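Local structure of possible hydrolase (Mycobacterium tuberculosis, 6WYN) at residues V112-H117 and M154-L159; E66-G71 and R142-G147; Q287-L292 and T297-V302; D216-A221 and W246-D251; A70-A75 and S134-P139. The protein hydrolyses carboxylic esters, preferring short straight-chain alkyl esters such as butanoates, and is likely involved in ester and lipid metabolism. All coordinates share one frame; numbering follows the deposited sequence.

Interaction 1 (V112-H117 and M154-L159)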
# COMPACT_ATOMS: atom_id res chain seq x y z
N VAL A 112 7.69 -0.46 -0.60
CA VAL A 112 8.15 0.80 0.01
C VAL A 112 7.24 1.28 1.13
O VAL A 112 6.05 1.09 1.01
CB VAL A 112 8.24 1.88 -1.07
CG1 VAL A 112 8.77 3.16 -0.50
CG2 VAL A 112 9.08 1.43 -2.25
N ASP A 113 7.83 1.84 2.18
CA ASP A 113 7.04 2.58 3.20
C ASP A 113 6.82 4.01 2.68
O ASP A 113 7.80 4.69 2.42
CB ASP A 113 7.72 2.61 4.56
CG ASP A 113 7.74 1.30 5.34
OD1 ASP A 113 6.78 0.50 5.19
OD2 ASP A 113 8.72 1.07 6.13
N LEU A 114 5.57 4.39 2.42
CA LEU A 114 5.21 5.74 2.01
C LEU A 114 5.64 6.70 3.13
O LEU A 114 5.62 6.35 4.29
CB LEU A 114 3.71 5.85 1.75
CG LEU A 114 3.15 5.08 0.54
CD1 LEU A 114 1.68 5.38 0.46
CD2 LEU A 114 3.87 5.41 -0.77
N PRO A 115 5.97 7.96 2.80
CA PRO A 115 6.14 8.99 3.82
C PRO A 115 5.02 8.88 4.85
O PRO A 115 3.83 8.63 4.53
CB PRO A 115 6.10 10.28 3.02
CG PRO A 115 6.67 9.88 1.71
CD PRO A 115 6.18 8.47 1.44
N GLY A 116 5.39 9.04 6.09
CA GLY A 116 4.44 9.04 7.20
C GLY A 116 4.04 7.66 7.66
O GLY A 116 3.13 7.57 8.47
N HIS A 117 4.66 6.62 7.13
CA HIS A 117 4.24 5.22 7.37
C HIS A 117 5.47 4.30 7.54
O HIS A 117 6.55 4.59 6.96
CB HIS A 117 3.41 4.76 6.17
CG HIS A 117 2.15 5.52 5.95
ND1 HIS A 117 2.11 6.66 5.17
CD2 HIS A 117 0.88 5.24 6.34
CE1 HIS A 117 0.85 7.08 5.13
NE2 HIS A 117 0.09 6.24 5.87
N MET A 154 -1.86 0.17 -3.84
CA MET A 154 -3.22 0.11 -3.25
C MET A 154 -3.63 1.50 -2.71
O MET A 154 -2.84 2.15 -1.97
CB MET A 154 -3.26 -0.93 -2.13
CG MET A 154 -4.63 -1.11 -1.56
SD MET A 154 -4.62 -0.43 0.09
CE MET A 154 -6.32 -0.65 0.60
N SER A 155 -4.85 1.93 -2.99
CA SER A 155 -5.42 3.21 -2.45
C SER A 155 -4.41 4.40 -2.58
O SER A 155 -4.05 4.74 -3.69
CB SER A 155 -5.97 3.02 -1.07
OG SER A 155 -6.99 3.99 -0.82
N LEU A 156 -3.99 5.07 -1.52
CA LEU A 156 -2.99 6.17 -1.63
C LEU A 156 -1.77 5.74 -2.46
O LEU A 156 -1.28 6.52 -3.28
CB LEU A 156 -2.57 6.53 -0.20
CG LEU A 156 -1.56 7.67 -0.05
CD1 LEU A 156 -2.07 8.97 -0.71
CD2 LEU A 156 -1.30 7.90 1.43
N GLY A 157 -1.29 4.52 -2.25
CA GLY A 157 -0.21 3.92 -3.04
C GLY A 157 -0.49 3.88 -4.52
O GLY A 157 0.45 4.10 -5.29
N GLY A 158 -1.72 3.52 -4.93
CA GLY A 158 -2.09 3.49 -6.36
C GLY A 158 -2.04 4.87 -7.01
O GLY A 158 -1.56 4.97 -8.18
N LEU A 159 -2.50 5.90 -6.32
CA LEU A 159 -2.46 7.30 -6.85
C LEU A 159 -0.99 7.78 -6.86
O LEU A 159 -0.57 8.40 -7.85
CB LEU A 159 -3.37 8.19 -6.01
CG LEU A 159 -4.83 7.72 -5.90
CD1 LEU A 159 -5.71 8.83 -5.38
CD2 LEU A 159 -5.35 7.25 -7.25

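Interaction 2 (E66-G71 and R142-G147)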
# COMPACT_ATOMS: atom_id res chain seq x y z
N GLU A 66 15.40 -7.89 3.30
CA GLU A 66 16.05 -6.98 4.25
C GLU A 66 15.42 -5.60 4.10
O GLU A 66 14.84 -5.31 3.03
CB GLU A 66 17.57 -6.96 4.00
CG GLU A 66 17.98 -6.50 2.63
CD GLU A 66 19.50 -6.50 2.40
OE1 GLU A 66 20.22 -7.14 3.17
OE2 GLU A 66 19.96 -5.86 1.47
N ARG A 67 15.50 -4.81 5.15
CA ARG A 67 15.08 -3.41 5.13
C ARG A 67 16.19 -2.57 4.48
O ARG A 67 17.40 -2.81 4.76
CB ARG A 67 14.75 -2.94 6.55
CG ARG A 67 14.13 -1.56 6.58
CD ARG A 67 13.39 -1.30 7.86
NE ARG A 67 12.12 -2.04 7.94
CZ ARG A 67 10.97 -1.72 7.33
NH1 ARG A 67 9.89 -2.45 7.55
NH2 ARG A 67 10.86 -0.63 6.57
N VAL A 68 15.80 -1.66 3.59
CA VAL A 68 16.73 -0.67 2.99
C VAL A 68 16.21 0.75 3.29
O VAL A 68 15.00 0.92 3.66
CB VAL A 68 16.99 -0.93 1.50
CG1 VAL A 68 17.63 -2.29 1.24
CG2 VAL A 68 15.73 -0.81 0.66
N GLN A 69 17.10 1.74 3.20
CA GLN A 69 16.72 3.15 3.44
C GLN A 69 17.55 4.04 2.53
O GLN A 69 18.79 3.78 2.36
CB GLN A 69 16.88 3.48 4.91
CG GLN A 69 16.51 4.93 5.23
CD GLN A 69 16.88 5.33 6.63
OE1 GLN A 69 17.25 4.49 7.42
NE2 GLN A 69 16.91 6.62 6.93
N ALA A 70 16.90 5.06 1.96
CA ALA A 70 17.61 6.20 1.34
C ALA A 70 16.95 7.47 1.84
O ALA A 70 15.84 7.79 1.34
CB ALA A 70 17.59 6.14 -0.15
N GLY A 71 17.48 8.02 2.93
CA GLY A 71 16.98 9.27 3.49
C GLY A 71 15.64 9.05 4.13
O GLY A 71 15.55 8.17 5.01
N ARG A 142 14.70 5.22 -8.48
CA ARG A 142 15.77 5.23 -9.50
C ARG A 142 17.01 4.54 -8.94
O ARG A 142 17.66 3.87 -9.70
CB ARG A 142 16.25 6.64 -9.88
CG ARG A 142 15.22 7.48 -10.61
CD ARG A 142 15.83 8.47 -11.62
NE ARG A 142 14.67 8.99 -12.32
CZ ARG A 142 14.22 8.56 -13.49
NH1 ARG A 142 14.89 7.65 -14.17
NH2 ARG A 142 13.12 9.08 -14.00
N GLU A 143 17.31 4.73 -7.67
CA GLU A 143 18.49 4.11 -7.01
C GLU A 143 18.18 2.63 -6.72
O GLU A 143 18.97 1.80 -7.09
CB GLU A 143 18.86 4.90 -5.74
CG GLU A 143 19.89 4.22 -4.82
CD GLU A 143 20.19 4.85 -3.43
OE1 GLU A 143 20.86 4.14 -2.57
OE2 GLU A 143 19.75 6.02 -3.18
N LEU A 144 17.07 2.31 -6.03
CA LEU A 144 16.85 0.95 -5.47
C LEU A 144 16.07 0.01 -6.43
O LEU A 144 16.13 -1.23 -6.21
CB LEU A 144 16.13 1.12 -4.13
CG LEU A 144 16.94 1.83 -3.04
CD1 LEU A 144 16.09 2.10 -1.82
CD2 LEU A 144 18.16 0.99 -2.65
N ALA A 145 15.34 0.49 -7.43
CA ALA A 145 14.50 -0.37 -8.29
C ALA A 145 14.45 0.18 -9.72
O ALA A 145 13.37 0.35 -10.28
CB ALA A 145 13.12 -0.49 -7.70
N PRO A 146 15.61 0.50 -10.33
CA PRO A 146 15.62 1.07 -11.68
C PRO A 146 15.09 0.12 -12.77
O PRO A 146 14.59 0.58 -13.77
CB PRO A 146 17.12 1.37 -11.91
CG PRO A 146 17.85 0.42 -10.99
CD PRO A 146 16.97 0.36 -9.77
N GLY A 147 15.17 -1.19 -12.58
CA GLY A 147 14.72 -2.10 -13.65
C GLY A 147 13.33 -2.69 -13.39
O GLY A 147 13.02 -3.65 -14.03

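Interaction 3 (Q287-L292 and T297-V302)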
# COMPACT_ATOMS: atom_id res chain seq x y z
N GLN A 287 -19.18 3.65 -12.26
CA GLN A 287 -18.90 4.93 -12.94
C GLN A 287 -17.41 5.31 -12.76
O GLN A 287 -16.77 5.79 -13.73
CB GLN A 287 -19.84 6.00 -12.36
CG GLN A 287 -20.28 7.02 -13.39
CD GLN A 287 -21.30 6.52 -14.41
OE1 GLN A 287 -22.50 6.46 -14.12
NE2 GLN A 287 -20.85 6.28 -15.64
N ASP A 288 -16.85 5.11 -11.56
CA ASP A 288 -15.39 5.31 -11.34
C ASP A 288 -14.59 4.51 -12.38
O ASP A 288 -13.67 5.04 -13.00
CB ASP A 288 -14.99 4.93 -9.92
CG ASP A 288 -15.48 5.88 -8.84
OD1 ASP A 288 -15.84 7.08 -9.17
OD2 ASP A 288 -15.55 5.42 -7.66
N THR A 289 -14.93 3.25 -12.56
CA THR A 289 -14.19 2.33 -13.46
C THR A 289 -14.33 2.81 -14.88
O THR A 289 -13.33 2.84 -15.62
CB THR A 289 -14.66 0.88 -13.32
OG1 THR A 289 -14.68 0.51 -11.95
CG2 THR A 289 -13.77 -0.02 -14.12
N ALA A 290 -15.55 3.19 -15.29
CA ALA A 290 -15.75 3.72 -16.65
C ALA A 290 -14.95 5.01 -16.85
O ALA A 290 -14.42 5.23 -17.96
CB ALA A 290 -17.24 3.95 -16.89
N GLU A 291 -14.92 5.89 -15.87
CA GLU A 291 -14.15 7.18 -15.97
C GLU A 291 -12.67 6.85 -16.19
O GLU A 291 -12.00 7.40 -17.08
CB GLU A 291 -14.42 8.03 -14.73
CG GLU A 291 -13.60 9.32 -14.65
CD GLU A 291 -13.79 10.12 -13.39
OE1 GLU A 291 -13.73 11.38 -13.49
OE2 GLU A 291 -14.09 9.50 -12.32
N LEU A 292 -12.17 5.86 -15.47
CA LEU A 292 -10.76 5.46 -15.61
C LEU A 292 -10.53 4.90 -17.01
O LEU A 292 -9.50 5.27 -17.66
CB LEU A 292 -10.42 4.43 -14.54
CG LEU A 292 -9.01 3.88 -14.58
CD1 LEU A 292 -7.99 5.00 -14.48
CD2 LEU A 292 -8.82 2.88 -13.47
N THR A 297 -4.96 6.01 -21.48
CA THR A 297 -4.55 5.69 -22.86
C THR A 297 -4.65 4.17 -23.06
O THR A 297 -5.08 3.74 -24.15
CB THR A 297 -3.18 6.27 -23.22
OG1 THR A 297 -2.19 5.65 -22.39
CG2 THR A 297 -3.09 7.77 -23.02
N HIS A 298 -4.33 3.35 -22.05
CA HIS A 298 -4.48 1.88 -22.18
C HIS A 298 -4.99 1.26 -20.87
O HIS A 298 -4.19 0.80 -20.07
CB HIS A 298 -3.22 1.23 -22.72
CG HIS A 298 -3.40 -0.22 -23.11
ND1 HIS A 298 -2.33 -1.04 -23.52
CD2 HIS A 298 -4.50 -1.01 -23.19
CE1 HIS A 298 -2.78 -2.25 -23.79
NE2 HIS A 298 -4.11 -2.26 -23.60
N PHE A 299 -6.30 1.18 -20.71
CA PHE A 299 -6.95 0.43 -19.62
C PHE A 299 -7.06 -1.05 -20.03
O PHE A 299 -7.62 -1.32 -21.10
CB PHE A 299 -8.30 1.05 -19.31
CG PHE A 299 -9.01 0.46 -18.12
CD1 PHE A 299 -8.43 0.47 -16.87
CD2 PHE A 299 -10.26 -0.11 -18.27
CE1 PHE A 299 -9.09 -0.06 -15.77
CE2 PHE A 299 -10.94 -0.62 -17.18
CZ PHE A 299 -10.36 -0.58 -15.92
N ARG A 300 -6.53 -1.96 -19.21
CA ARG A 300 -6.50 -3.42 -19.50
C ARG A 300 -7.72 -4.12 -18.89
O ARG A 300 -7.89 -5.32 -19.15
CB ARG A 300 -5.23 -4.05 -18.94
CG ARG A 300 -3.95 -3.65 -19.67
CD ARG A 300 -2.97 -4.78 -19.42
NE ARG A 300 -1.60 -4.58 -19.84
CZ ARG A 300 -1.17 -4.60 -21.11
NH1 ARG A 300 -2.02 -4.78 -22.10
NH2 ARG A 300 0.12 -4.42 -21.37
N GLY A 301 -8.51 -3.41 -18.10
CA GLY A 301 -9.76 -3.92 -17.53
C GLY A 301 -9.70 -3.97 -16.03
O GLY A 301 -8.60 -3.78 -15.44
N VAL A 302 -10.84 -4.22 -15.42
CA VAL A 302 -11.00 -4.40 -13.96
C VAL A 302 -11.15 -5.89 -13.67
O VAL A 302 -11.92 -6.62 -14.41
CB VAL A 302 -12.17 -3.59 -13.40
CG1 VAL A 302 -13.48 -4.13 -13.93
CG2 VAL A 302 -12.18 -3.59 -11.89

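Interaction 4 (D216-A221 and W246-D251)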
# COMPACT_ATOMS: atom_id res chain seq x y z
N ASP A 216 -7.81 -4.97 19.53
CA ASP A 216 -9.28 -4.88 19.80
C ASP A 216 -9.93 -3.91 18.82
O ASP A 216 -10.97 -4.24 18.26
CB ASP A 216 -9.53 -4.49 21.27
CG ASP A 216 -9.31 -5.63 22.26
OD1 ASP A 216 -9.31 -6.83 21.84
OD2 ASP A 216 -9.18 -5.33 23.48
N LEU A 217 -9.27 -2.77 18.57
CA LEU A 217 -9.65 -1.74 17.58
C LEU A 217 -9.68 -2.35 16.17
O LEU A 217 -10.64 -2.15 15.44
CB LEU A 217 -8.59 -0.65 17.74
CG LEU A 217 -9.10 0.78 17.61
CD1 LEU A 217 -10.28 1.01 18.55
CD2 LEU A 217 -7.97 1.77 17.87
N THR A 218 -8.68 -3.14 15.80
CA THR A 218 -8.55 -3.74 14.45
C THR A 218 -9.60 -4.85 14.31
O THR A 218 -10.23 -4.99 13.25
CB THR A 218 -7.11 -4.23 14.29
OG1 THR A 218 -6.25 -3.13 14.57
CG2 THR A 218 -6.84 -4.80 12.93
N ILE A 219 -9.82 -5.62 15.37
CA ILE A 219 -10.91 -6.63 15.37
C ILE A 219 -12.23 -5.88 15.15
O ILE A 219 -12.98 -6.27 14.26
CB ILE A 219 -10.90 -7.47 16.66
CG1 ILE A 219 -9.66 -8.36 16.74
CG2 ILE A 219 -12.20 -8.29 16.75
CD1 ILE A 219 -9.45 -9.04 18.09
N ALA A 220 -12.49 -4.83 15.94
CA ALA A 220 -13.75 -4.06 15.84
C ALA A 220 -14.00 -3.61 14.41
O ALA A 220 -15.13 -3.63 14.00
CB ALA A 220 -13.77 -2.90 16.82
N ALA A 221 -12.97 -3.27 13.63
CA ALA A 221 -13.13 -2.72 12.27
C ALA A 221 -13.27 -3.87 11.27
O ALA A 221 -13.65 -3.60 10.14
CB ALA A 221 -11.95 -1.82 11.93
N TRP A 246 1.93 1.23 23.83
CA TRP A 246 2.07 1.00 22.37
C TRP A 246 1.52 2.17 21.56
O TRP A 246 0.55 2.81 22.02
CB TRP A 246 1.37 -0.29 21.98
CG TRP A 246 1.87 -1.46 22.74
CD1 TRP A 246 1.70 -1.73 24.06
CD2 TRP A 246 2.67 -2.52 22.20
NE1 TRP A 246 2.30 -2.92 24.38
CE2 TRP A 246 2.92 -3.42 23.26
CE3 TRP A 246 3.18 -2.80 20.93
CZ2 TRP A 246 3.63 -4.60 23.07
CZ3 TRP A 246 3.90 -3.95 20.75
CH2 TRP A 246 4.13 -4.84 21.80
N VAL A 247 2.08 2.39 20.36
CA VAL A 247 1.64 3.44 19.40
C VAL A 247 1.62 2.86 17.97
O VAL A 247 2.33 1.83 17.71
CB VAL A 247 2.58 4.65 19.53
CG1 VAL A 247 2.29 5.72 18.48
CG2 VAL A 247 2.50 5.23 20.95
N TRP A 248 0.82 3.45 17.09
CA TRP A 248 0.83 3.19 15.63
C TRP A 248 2.13 3.74 15.02
O TRP A 248 2.59 4.83 15.42
CB TRP A 248 -0.39 3.77 14.91
CG TRP A 248 -1.71 3.19 15.33
CD1 TRP A 248 -2.74 3.85 15.96
CD2 TRP A 248 -2.19 1.83 15.12
NE1 TRP A 248 -3.80 3.00 16.15
CE2 TRP A 248 -3.49 1.76 15.66
CE3 TRP A 248 -1.65 0.68 14.53
CZ2 TRP A 248 -4.26 0.59 15.63
CZ3 TRP A 248 -2.41 -0.48 14.50
CH2 TRP A 248 -3.70 -0.52 15.04
N ARG A 249 2.65 3.03 14.02
CA ARG A 249 3.84 3.46 13.25
C ARG A 249 3.43 4.58 12.30
O ARG A 249 4.32 5.39 11.91
CB ARG A 249 4.48 2.26 12.53
CG ARG A 249 5.35 1.38 13.40
CD ARG A 249 6.24 0.45 12.54
NE ARG A 249 6.83 -0.54 13.40
CZ ARG A 249 7.93 -0.36 14.11
NH1 ARG A 249 8.60 0.79 14.05
NH2 ARG A 249 8.35 -1.33 14.89
N TYR A 250 2.16 4.67 11.90
CA TYR A 250 1.79 5.68 10.88
C TYR A 250 1.35 6.98 11.57
O TYR A 250 0.84 6.98 12.67
CB TYR A 250 0.64 5.24 9.96
CG TYR A 250 -0.62 4.80 10.66
CD1 TYR A 250 -1.62 5.70 11.01
CD2 TYR A 250 -0.80 3.47 10.99
CE1 TYR A 250 -2.79 5.28 11.64
CE2 TYR A 250 -1.95 3.02 11.61
CZ TYR A 250 -2.96 3.93 11.92
OH TYR A 250 -4.06 3.44 12.55
N ASP A 251 1.54 8.07 10.85
CA ASP A 251 1.16 9.43 11.25
C ASP A 251 -0.30 9.56 10.83
O ASP A 251 -0.61 9.21 9.63
CB ASP A 251 2.03 10.46 10.53
CG ASP A 251 1.88 11.91 11.02
OD1 ASP A 251 1.24 12.13 12.02
OD2 ASP A 251 2.35 12.80 10.32

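Interaction 5 (A70-A75 and S134-P139)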
# COMPACT_ATOMS: atom_id res chain seq x y z
N ALA A 70 16.90 5.06 1.96
CA ALA A 70 17.61 6.20 1.34
C ALA A 70 16.95 7.47 1.84
O ALA A 70 15.84 7.79 1.34
CB ALA A 70 17.59 6.14 -0.15
N GLY A 71 17.48 8.02 2.93
CA GLY A 71 16.98 9.27 3.49
C GLY A 71 15.64 9.05 4.13
O GLY A 71 15.55 8.17 5.01
N ALA A 72 14.64 9.80 3.65
CA ALA A 72 13.25 9.84 4.18
C ALA A 72 12.45 8.54 3.93
O ALA A 72 11.38 8.38 4.60
CB ALA A 72 12.55 11.04 3.58
N ILE A 73 12.90 7.65 3.04
CA ILE A 73 12.15 6.43 2.60
C ILE A 73 12.83 5.15 3.09
O ILE A 73 14.01 4.92 2.75
CB ILE A 73 12.01 6.39 1.07
CG1 ILE A 73 11.29 7.64 0.55
CG2 ILE A 73 11.29 5.09 0.64
CD1 ILE A 73 9.98 7.89 1.25
N SER A 74 12.08 4.31 3.80
CA SER A 74 12.44 2.92 4.15
C SER A 74 11.66 1.97 3.22
O SER A 74 10.58 2.38 2.74
CB SER A 74 12.17 2.67 5.59
OG SER A 74 12.86 1.49 5.98
N ALA A 75 12.20 0.79 2.95
CA ALA A 75 11.54 -0.21 2.09
C ALA A 75 12.01 -1.59 2.51
O ALA A 75 13.08 -1.69 3.22
CB ALA A 75 11.79 0.05 0.63
N SER A 134 5.22 10.94 -4.43
CA SER A 134 5.91 10.69 -5.70
C SER A 134 7.23 11.49 -5.79
O SER A 134 8.21 10.97 -6.29
CB SER A 134 4.99 11.02 -6.83
OG SER A 134 5.51 10.54 -8.06
N GLU A 135 7.23 12.75 -5.41
CA GLU A 135 8.46 13.61 -5.45
C GLU A 135 9.55 13.00 -4.55
O GLU A 135 10.65 12.88 -4.99
CB GLU A 135 8.14 15.03 -4.98
CG GLU A 135 7.35 15.85 -5.99
CD GLU A 135 8.12 16.35 -7.21
OE1 GLU A 135 7.53 17.14 -7.98
OE2 GLU A 135 9.30 15.96 -7.40
N THR A 136 9.24 12.64 -3.32
CA THR A 136 10.18 11.96 -2.40
C THR A 136 10.65 10.63 -3.03
O THR A 136 11.89 10.34 -3.06
CB THR A 136 9.51 11.84 -1.04
OG1 THR A 136 8.97 13.10 -0.62
CG2 THR A 136 10.46 11.27 0.00
N LEU A 137 9.74 9.82 -3.59
CA LEU A 137 10.02 8.41 -3.95
C LEU A 137 10.83 8.31 -5.22
O LEU A 137 11.61 7.39 -5.28
CB LEU A 137 8.73 7.59 -4.06
CG LEU A 137 8.13 7.13 -2.74
CD1 LEU A 137 6.66 6.77 -2.90
CD2 LEU A 137 8.89 5.94 -2.22
N ALA A 138 10.63 9.17 -6.23
CA ALA A 138 11.19 8.90 -7.57
C ALA A 138 12.71 8.67 -7.52
O ALA A 138 13.23 7.71 -8.11
CB ALA A 138 10.82 10.00 -8.54
N PRO A 139 13.50 9.56 -6.89
CA PRO A 139 14.97 9.38 -6.90
C PRO A 139 15.39 8.11 -6.13
O PRO A 139 16.31 7.44 -6.48
CB PRO A 139 15.52 10.64 -6.17
CG PRO A 139 14.34 11.50 -5.84
CD PRO A 139 13.06 10.74 -6.15

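Interaction 1 (V112-H117 and M154-L159)
Leu-114 pushes its CD1 methyl against the branch point of Leu-156, 4.0 Å from Leu-156 CG and equally close to Leu-156 CD2. Leu-156 is the first residue of the helix that follows the nucleophile elbow of this alpha/beta hydrolase, next to Ser-155, the inferred nucleophile. Both torsions of Leu-114 matter here: CG lies opposite the carbonyl carbon (chi1 -68°) and the chain then runs on straight to CD1 (chi2 -178°), which carries a single methyl to the start of the helix. The same methyl also lies 4.1 Å from the amide N of Gly-157, where the helix has no side chain and the methyl meets the backbone itself.

The elbow's strained turn between strand and helix is evident in Ser-155, whose phi is positive. Its OG takes no part in this contact and hydrogen-bonds NE2 of His-310, in keeping with a Ser-His-Asp triad completed by Asp-179.

On the other segment, Leu-114 to His-117 form a type II turn with Gly-116 at its positive-phi position. The turn brings the His-117 ring round to Leu-156, and CE1 of His-117 meets CD2 of Leu-156 obliquely at 4.4 Å. His-117 packs edge-to-face with His-89 and its ring lies near Gly-91, a residue involved in substrate selectivity. The rotation of its ring is fixed within the turn: ND1 of His-117 donates to O of Pro-115 at 2.7 Å, bent to 145° at the hydrogen, with the nitrogen standing well above the carbonyl plane.

Interaction 2 (E66-G71 and R142-G147)
Strand 65-70 runs past the last turn of helix 130-144 with the CA atoms of Val-68 and Leu-144 8.6 Å apart, and Ala-145 is where the backbone leaves helical angles. The side chains of Val-68 and Leu-144 run alongside one another, pointing opposite ways, with CG2 of Val-68 meeting CD1 of Leu-144 at 3.8 Å. That Val-68 methyl sits between its own backbone N and carbonyl carbon, while Leu-144 carries CG opposite the carbonyl carbon (chi1 -65°) and holds CD1 out at the end of an extended chain. The strand is the outermost on its side of the alpha/beta hydrolase sheet, the first arm of a hairpin with strand 73-78, and the helix end covers one face of it; Leu-110, on strand 109-112, touches both Val-68 and Leu-144. Two residues along, CB of Ala-70 lies 3.7 Å from OE2 of Glu-143, a carboxylate oxygen of an exposed glutamate against a methyl. Gln-69 points away from the helix, and its NE2 gives a 2.8 Å hydrogen bond to O of Gly-71, nearly straight at 161° and lying in both the carbonyl and the amide planes.

Interaction 3 (Q287-L292 and T297-V302)
Strand 273-278, helix 286-295 and strand 299-305 form the last beta-alpha-beta unit of the alpha/beta hydrolase sheet, and this contact packs its helix on the strand that follows. Helix segment 287-292 and strand segment 299-302 run nearly antiparallel, at 169°, with their axes 9.6 Å apart at the closest point.

Phe-299 buries the most area here and reaches across between them. Its CG is opposite the backbone N (chi1 -175°), which sends the ring out from the sheet to the helix. There Leu-292 crosses it at about a right angle: CD2 of Leu-292 is 3.7 Å from CE1 of Phe-299, and CG of Leu-292 also lies close by. The CB of Leu-292 does not head for the strand; it is the end of the side chain that turns in. One helical turn earlier, CG2 of Thr-289 comes to 3.9 Å from CZ of Phe-299 and touches CB of Val-302 at 4.0 Å, bridging two strand residues with one methyl. One face of the Phe-299 ring is covered by its own strand, the N of Gly-301 standing 3.7 Å above the ring centre.

Thr-289 splits its two branches between different tasks. Its OG1 is turned back to hydrogen-bond O of Thr-285, just before the helix begins, and CG2 is the branch that faces the sheet. Leu-275 of the neighbouring strand touches both Thr-289 and Val-302. With methyls and aromatic carbons as the touching groups, the hold between helix and strand rests on dispersion and close fit of shapes.

Interaction 4 (D216-A221 and W246-D251)
OG1 of Thr-218 has two neighbours: it hydrogen-bonds the backbone O of Met-214, one turn back in its own helix, and meets the indole of Trp-248 at the ring edge. The second approach is to CH2 of Trp-248, 3.7 Å away and in the plane of the ring, a contact with the C-H rim and not with the pi face. Leu-217 reaches the same rim more loosely, its CD2 lying 4.5 Å from CZ2 of Trp-248. The long reach across comes from Trp-248, whose CG lies opposite the carbonyl carbon (chi1 -63°); the CA atoms of Thr-218 and Trp-248 are 11.7 Å apart. One face of the indole carries OH of Tyr-250, 3.4 Å above the plane and off toward the rim, while CB of Trp-248 in turn stands 3.7 Å above the plane of the Tyr-250 ring, off toward its rim. The position in the chain, between sheet strands 174-178 and 273-278, is consistent with the inserted cap domain of this esterase. Phe-208 also packs on Trp-248, Leu-230 and Val-234 of helix 227-237 press on Thr-218, strand 246-248 pairs antiparallel with strand 238-240, and Trp-246 and Trp-248 both touch Met-214 of helix 211-221.

Interaction 5 (A70-A75 and S134-P139)
CB of Ile-73 splits into two branches that both meet the helix of segment 134-139. The short branch, CG2, lies opposite the backbone N and meets CD2 of Leu-137 at 3.8 Å. The longer one starts at CG1, set opposite the carbonyl carbon (chi1 -59°), and CG1 already touches two methyls, 3.8 Å from CG2 of Thr-136 and 4.0 Å from CD2 of Leu-137. At the tip, CD1 of Ile-73 closes to 3.6 Å on CG2 of Thr-136 and keeps CD2 of Leu-137 within 4.1 Å. The isoleucine thus straddles two successive helix residues, crossing Leu-137 at about a right angle. Leu-137 starts off at an angle to the strand and comes to it through CD2.

Thr-136 turns its methyl to the strand while OG1 hydrogen-bonds O of Leu-132 within the helix. That methyl also meets CB of Ala-72, more distantly at 4.2 Å.

Ala-72 belongs to the type II' turn from Ala-70 to Ile-73, the tight two-residue connection of a beta hairpin, with Gly-71 at the positive-phi position. The hairpin is closed by N of Ala-70 bonding O of Ile-73 at 3.0 Å; the return bond is weak.

Helix 130-144 lies over this edge of the sheet, kinked at Pro-139, and the patch continues inward: Val-112 of strand 109-112 touches both Ile-73 and Leu-137, Leu-114 and Pro-115 border it beyond that strand, and helix 156-167 packs against Ser-134.

In the fold
From the N terminus, strand 65-70 opens interaction 2 and the hairpin turn straight after it opens interaction 5; they share Ala-70 and Gly-71. Both close on helix 130-144, interaction 5 first, its loop lying inside that of interaction 2. Interaction 1 starts within both loops, at 112-117, and closes beyond them at 154-159, so it crosses both. A salt bridge from Asp-113 OD2 to Arg-67 NH2, 2.8 Å, binds it to interaction 2. Interaction 4 then closes a separate loop in the probable cap, joined to interaction 1 where Gly-116 O meets Asp-251 N at 2.9 Å. Interaction 3 closes the shortest loop, at the opposite edge of the main sheet from interaction 2.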